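PDB 6BLJ: serine-tRNA ligase from Naegleria fowleri, which probably catalyses the ATP-dependent attachment of serine to tRNA(Ser) by way of a seryl-adenylate, and is captured here with AMP in its active site. Local coordinates for residues A[174-179]-A[402-407]; A[178-181]-A[186-189]. All coordinates share one frame; numbering follows the deposited sequence. Where two conformers were deposited one is given.

In the fold
Both contacts are made by the loop that joins strand 168-173 to helix 191-197, and they show how one loop can be tied to a sheet and to itself through a shared residue. Interaction 2 is local, bridging 178-181 to 186-189 within the loop. Interaction 1 reaches from 174-179 across 222 intervening residues to the start of strand 404-412 in the class II catalytic core. Their centres lie about 12 Å apart, and P178 and K179 belong to both: the K179 side chain serves interaction 1, its carbonyl interaction 2. R177 NE packs against C188 SG at 3.4 Å. Strand 404-412 continues into the AMP pocket, so the loop meets its outer end.

Interaction 1: A[174-179]-A[402-407]; sequences GNPRPK and NEYREL. With AMP (adenosine monophosphate), chain D.
K179 and E403 form the charged part of this contact, a salt bridge in which K179 NZ lies 2.6 Å from E403 OE2. The two side chains cross at about a right angle. K179 reaches over with a bend at chi3 (82°), and E403 receives the ammonium on the anti lone pair of OE2, the one turned away from OE1. That carboxylate oxygen also accepts the backbone N-H of G401, while K179 NZ donates to the carbonyl of A398; each partner thus has a second hydrogen-bond partner, and the lysine's position is fixed by more than one bond.

A slight van der Waals contact adds to it: P176 CG lies 4.1 Å from Y404 OH, the proline ring meeting the hydroxyl end of the tyrosine.

At the other end of 402-407 lies the nucleotide. The ribose O2' of AMP donates to L407 O at 2.8 Å.

Strand 404-412, which starts at Y404, carries the segment from the salt bridge toward the nucleotide, antiparallel to strands 387-394 and 436-447. W394 of the former touches P176 and E403, meets the ring of Y404, and donates through its indole N-H to R177 O, joining the loop to strand 387-394 of the sheet.

Interaction 2: A[178-181]-A[186-189]; sequences PKVD and YKCL
V180 and K187 face each other at the single beta bridge of this contact, their CA atoms 4.3 Å apart. Their side chains lie on the same side of the paired backbones, and V180 CG2 approaches K187 CG at 4.2 Å. In K187 a chi1 of 178° sets CG beside the valine, and the extended remainder carries the ammonium off from the contact.

C188 points toward the opposite segment. Its sulfur sits beside two carbonyl oxygens, with SG 3.7 Å from P178 O, and the residue is buried, also touching R177, P396 and Q460. K179, across from it, sends its side chain away to E403 and A398.

At the turn end, CB is the part of the D181 side chain that nears Y186, 3.8 Å from Y186 O. With chi1 at -177° its carboxylate swings off, and OD1 accepts the backbone N-H groups of E183 and T184 inside the turn. The ring of Y186 turns outward to P462.

Two backbone hydrogen bonds flank the bridge. C188 N donates to K179 O at 2.8 Å, nearly in line with the carbonyl; D181 N donates to Y186 O at 2.9 Å, tilted 31° from the carbonyl plane. Each acceptor also takes a CA-H...O contact, from K187 and V180 respectively.

The chemistry is therefore mainly that of the backbone: the peptide groups set the pairing of this irregular hairpin, while K179 NZ bonds to E403 and the A398 carbonyl of the catalytic domain and D181 OD1 bonds within the turn.

Interaction 1: A[174-179]-A[402-407]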
loop_
_atom_site.group_PDB
_atom_site.type_symbol
_atom_site.label_atom_id
_atom_site.label_comp_id
_atom_site.label_asym_id
_atom_site.label_seq_id
_atom_site.Cartn_x
_atom_site.Cartn_y
_atom_site.Cartn_z
ATOM N N GLY A 174 18.124 -37.536 7.996
ATOM C CA GLY A 174 18.080 -37.357 9.431
ATOM C C GLY A 174 17.165 -38.360 10.102
ATOM O O GLY A 174 16.590 -39.245 9.473
ATOM N N ASN A 175 17.047 -38.204 11.416
ATOM C CA ASN A 175 16.288 -39.129 12.257
ATOM C C ASN A 175 15.236 -38.335 13.017
ATOM O O ASN A 175 15.485 -37.882 14.140
ATOM C CB ASN A 175 17.219 -39.870 13.202
ATOM C CG ASN A 175 18.354 -40.563 12.454
ATOM O OD1 ASN A 175 19.512 -40.181 12.569
ATOM N ND2 ASN A 175 18.012 -41.558 11.663
ATOM N N PRO A 176 14.055 -38.133 12.430
ATOM C CA PRO A 176 13.028 -37.311 13.093
ATOM C C PRO A 176 12.454 -38.031 14.301
ATOM O O PRO A 176 11.942 -39.140 14.188
ATOM C CB PRO A 176 11.970 -37.104 12.001
ATOM C CG PRO A 176 12.212 -38.194 10.993
ATOM C CD PRO A 176 13.665 -38.546 11.070
ATOM N N ARG A 177 12.532 -37.384 15.458
ATOM C CA ARG A 177 11.973 -37.968 16.662
ATOM C C ARG A 177 10.450 -38.060 16.524
ATOM O O ARG A 177 9.830 -37.205 15.893
ATOM C CB ARG A 177 12.349 -37.131 17.891
ATOM C CG ARG A 177 11.585 -35.764 18.006
ATOM C CD ARG A 177 12.170 -34.927 19.148
ATOM N NE ARG A 177 11.676 -35.389 20.449
ATOM C CZ ARG A 177 12.086 -34.918 21.624
ATOM N NH1 ARG A 177 13.030 -33.986 21.684
ATOM N NH2 ARG A 177 11.572 -35.403 22.744
ATOM N N PRO A 178 9.834 -39.107 17.083
ATOM C CA PRO A 178 8.371 -39.225 17.023
ATOM C C PRO A 178 7.692 -38.126 17.826
ATOM O O PRO A 178 8.240 -37.603 18.797
ATOM C CB PRO A 178 8.089 -40.608 17.634
ATOM C CG PRO A 178 9.303 -40.976 18.399
ATOM C CD PRO A 178 10.469 -40.190 17.856
ATOM N N LYS A 179 6.481 -37.779 17.402
ATOM C CA LYS A 179 5.718 -36.760 18.115
ATOM C C LYS A 179 5.387 -37.219 19.524
ATOM O O LYS A 179 5.390 -36.413 20.461
ATOM C CB LYS A 179 4.446 -36.426 17.329
ATOM C CG LYS A 179 4.745 -36.027 15.871
ATOM C CD LYS A 179 3.498 -35.624 15.083
ATOM C CE LYS A 179 3.111 -34.185 15.354
ATOM N NZ LYS A 179 2.027 -33.719 14.431
ATOM N N ASN A 402 1.296 -31.023 9.450
ATOM C CA ASN A 402 2.101 -29.830 9.214
ATOM C C ASN A 402 3.527 -29.985 9.728
ATOM O O ASN A 402 4.173 -28.989 10.073
ATOM C CB ASN A 402 1.461 -28.601 9.854
ATOM C CG ASN A 402 0.095 -28.294 9.286
ATOM O OD1 ASN A 402 -0.055 -28.076 8.082
ATOM N ND2 ASN A 402 -0.912 -28.264 10.155
ATOM N N GLU A 403 4.038 -31.218 9.766
ATOM C CA GLU A 403 5.298 -31.482 10.457
ATOM C C GLU A 403 6.525 -31.012 9.679
ATOM O O GLU A 403 7.535 -30.660 10.297
ATOM C CB GLU A 403 5.419 -32.975 10.777
ATOM C CG GLU A 403 4.390 -33.488 11.778
ATOM C CD GLU A 403 3.078 -33.919 11.126
ATOM O OE1 GLU A 403 2.983 -33.888 9.880
ATOM O OE2 GLU A 403 2.138 -34.270 11.866
ATOM N N TYR A 404 6.483 -31.014 8.349
ATOM C CA TYR A 404 7.600 -30.540 7.533
ATOM C C TYR A 404 7.316 -29.116 7.064
ATOM O O TYR A 404 6.341 -28.886 6.340
ATOM C CB TYR A 404 7.849 -31.464 6.338
ATOM C CG TYR A 404 8.653 -32.697 6.693
ATOM C CD1 TYR A 404 10.019 -32.596 6.940
ATOM C CD2 TYR A 404 8.051 -33.949 6.804
ATOM C CE1 TYR A 404 10.781 -33.706 7.285
ATOM C CE2 TYR A 404 8.817 -35.092 7.152
ATOM C CZ TYR A 404 10.184 -34.939 7.392
ATOM O OH TYR A 404 10.986 -35.998 7.741
ATOM N N ARG A 405 8.171 -28.162 7.463
ATOM C CA ARG A 405 8.005 -26.768 7.074
ATOM C C ARG A 405 9.315 -26.210 6.538
ATOM O O ARG A 405 10.397 -26.542 7.037
ATOM C CB ARG A 405 7.524 -25.907 8.254
ATOM C CG ARG A 405 6.181 -26.347 8.859
ATOM C CD ARG A 405 5.009 -26.236 7.884
ATOM N NE ARG A 405 4.776 -24.868 7.402
ATOM C CZ ARG A 405 4.072 -23.929 8.042
ATOM N NH1 ARG A 405 3.510 -24.166 9.227
ATOM N NH2 ARG A 405 3.931 -22.736 7.489
ATOM N N GLU A 406 9.191 -25.324 5.547
ATOM C CA GLU A 406 10.360 -24.760 4.889
ATOM C C GLU A 406 11.211 -23.945 5.864
ATOM O O GLU A 406 10.705 -23.126 6.639
ATOM C CB GLU A 406 9.922 -23.900 3.693
ATOM C CG GLU A 406 9.251 -22.578 4.027
ATOM C CD GLU A 406 7.791 -22.703 4.448
ATOM O OE1 GLU A 406 7.278 -23.839 4.552
ATOM O OE2 GLU A 406 7.153 -21.646 4.678
ATOM N N LEU A 407 12.519 -24.206 5.833
ATOM C CA LEU A 407 13.541 -23.422 6.523
ATOM C C LEU A 407 14.476 -22.711 5.556
ATOM O O LEU A 407 15.112 -21.718 5.943
ATOM C CB LEU A 407 14.422 -24.320 7.414
ATOM C CG LEU A 407 13.922 -24.804 8.766
ATOM C CD1 LEU A 407 15.084 -25.380 9.588
ATOM C CD2 LEU A 407 13.287 -23.647 9.470
HETATM P P AMP D . 12.095 -16.717 1.235
HETATM O O1P AMP D . 10.598 -16.406 1.207
HETATM O O2P AMP D . 13.058 -15.632 0.957
HETATM O O3P AMP D . 12.342 -17.950 0.377
HETATM O "O5'" AMP D . 12.392 -17.185 2.728
HETATM C "C5'" AMP D . 13.661 -17.702 3.105
HETATM C "C4'" AMP D . 13.609 -18.278 4.504
HETATM O "O4'" AMP D . 13.456 -17.208 5.471
HETATM C "C3'" AMP D . 12.442 -19.201 4.781
HETATM O "O3'" AMP D . 12.678 -20.524 4.340
HETATM C "C2'" AMP D . 12.266 -19.087 6.285
HETATM O "O2'" AMP D . 13.226 -19.891 6.949
HETATM C "C1'" AMP D . 12.614 -17.620 6.523
HETATM N N9 AMP D . 11.423 -16.736 6.555
HETATM C C8 AMP D . 10.723 -16.275 5.470
HETATM N N7 AMP D . 9.708 -15.499 5.779
HETATM C C5 AMP D . 9.745 -15.443 7.164
HETATM C C6 AMP D . 8.936 -14.782 8.110
HETATM N N6 AMP D . 7.912 -13.972 7.789
HETATM N N1 AMP D . 9.222 -14.963 9.416
HETATM C C2 AMP D . 10.269 -15.729 9.747
HETATM N N3 AMP D . 11.119 -16.379 8.946
HETATM C C4 AMP D . 10.797 -16.205 7.658
#

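Interaction 2: A[178-181]-A[186-189]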
loop_
_atom_site.group_PDB
_atom_site.type_symbol
_atom_site.label_atom_id
_atom_site.label_comp_id
_atom_site.label_asym_id
_atom_site.label_seq_id
_atom_site.Cartn_x
_atom_site.Cartn_y
_atom_site.Cartn_z
ATOM N N PRO A 178 9.834 -39.107 17.083
ATOM C CA PRO A 178 8.371 -39.225 17.023
ATOM C C PRO A 178 7.692 -38.126 17.826
ATOM O O PRO A 178 8.240 -37.603 18.797
ATOM C CB PRO A 178 8.089 -40.608 17.634
ATOM C CG PRO A 178 9.303 -40.976 18.399
ATOM C CD PRO A 178 10.469 -40.190 17.856
ATOM N N LYS A 179 6.481 -37.779 17.402
ATOM C CA LYS A 179 5.718 -36.760 18.115
ATOM C C LYS A 179 5.387 -37.219 19.524
ATOM O O LYS A 179 5.390 -36.413 20.461
ATOM C CB LYS A 179 4.446 -36.426 17.329
ATOM C CG LYS A 179 4.745 -36.027 15.871
ATOM C CD LYS A 179 3.498 -35.624 15.083
ATOM C CE LYS A 179 3.111 -34.185 15.354
ATOM N NZ LYS A 179 2.027 -33.719 14.431
ATOM N N VAL A 180 5.143 -38.516 19.694
ATOM C CA VAL A 180 4.865 -39.124 20.986
ATOM C C VAL A 180 5.946 -40.161 21.252
ATOM O O VAL A 180 6.183 -41.047 20.421
ATOM C CB VAL A 180 3.460 -39.760 21.019
ATOM C CG1 VAL A 180 3.204 -40.414 22.353
ATOM C CG2 VAL A 180 2.395 -38.687 20.751
ATOM N N ASP A 181 6.604 -40.044 22.395
ATOM C CA ASP A 181 7.634 -41.010 22.753
ATOM C C ASP A 181 7.023 -42.392 22.964
ATOM O O ASP A 181 6.121 -42.540 23.802
ATOM C CB ASP A 181 8.393 -40.565 24.000
ATOM C CG ASP A 181 9.529 -41.529 24.367
ATOM O OD1 ASP A 181 9.248 -42.658 24.810
ATOM O OD2 ASP A 181 10.706 -41.150 24.200
ATOM N N TYR A 186 5.325 -39.293 26.312
ATOM C CA TYR A 186 5.479 -37.846 26.356
ATOM C C TYR A 186 5.291 -37.269 24.961
ATOM O O TYR A 186 5.964 -37.686 24.013
ATOM C CB TYR A 186 6.851 -37.470 26.913
ATOM C CG TYR A 186 6.999 -35.991 27.149
ATOM C CD1 TYR A 186 6.587 -35.414 28.345
ATOM C CD2 TYR A 186 7.530 -35.161 26.166
ATOM C CE1 TYR A 186 6.704 -34.045 28.561
ATOM C CE2 TYR A 186 7.649 -33.787 26.369
ATOM C CZ TYR A 186 7.245 -33.240 27.571
ATOM O OH TYR A 186 7.371 -31.885 27.780
ATOM N N LYS A 187 4.348 -36.346 24.832
ATOM C CA LYS A 187 4.044 -35.715 23.555
ATOM C C LYS A 187 4.857 -34.435 23.400
ATOM O O LYS A 187 4.853 -33.582 24.294
ATOM C CB LYS A 187 2.548 -35.413 23.457
ATOM C CG LYS A 187 2.147 -34.694 22.171
ATOM C CD LYS A 187 0.617 -34.561 22.107
ATOM C CE LYS A 187 0.159 -33.845 20.838
ATOM N NZ LYS A 187 -1.326 -33.861 20.709
ATOM N N CYS A 188 5.536 -34.295 22.258
ATOM C CA CYS A 188 6.353 -33.115 21.993
ATOM C C CYS A 188 5.521 -31.839 22.035
ATOM O O CYS A 188 4.426 -31.785 21.473
ATOM C CB CYS A 188 7.029 -33.230 20.628
ATOM S SG CYS A 188 8.433 -34.367 20.586
ATOM N N LEU A 189 6.043 -30.821 22.713
ATOM C CA LEU A 189 5.419 -29.506 22.721
ATOM C C LEU A 189 5.794 -28.721 21.463
ATOM O O LEU A 189 6.807 -28.979 20.818
ATOM C CB LEU A 189 5.851 -28.712 23.954
ATOM C CG LEU A 189 5.508 -29.261 25.342
ATOM C CD1 LEU A 189 6.136 -28.381 26.405
ATOM C CD2 LEU A 189 4.000 -29.270 25.495
#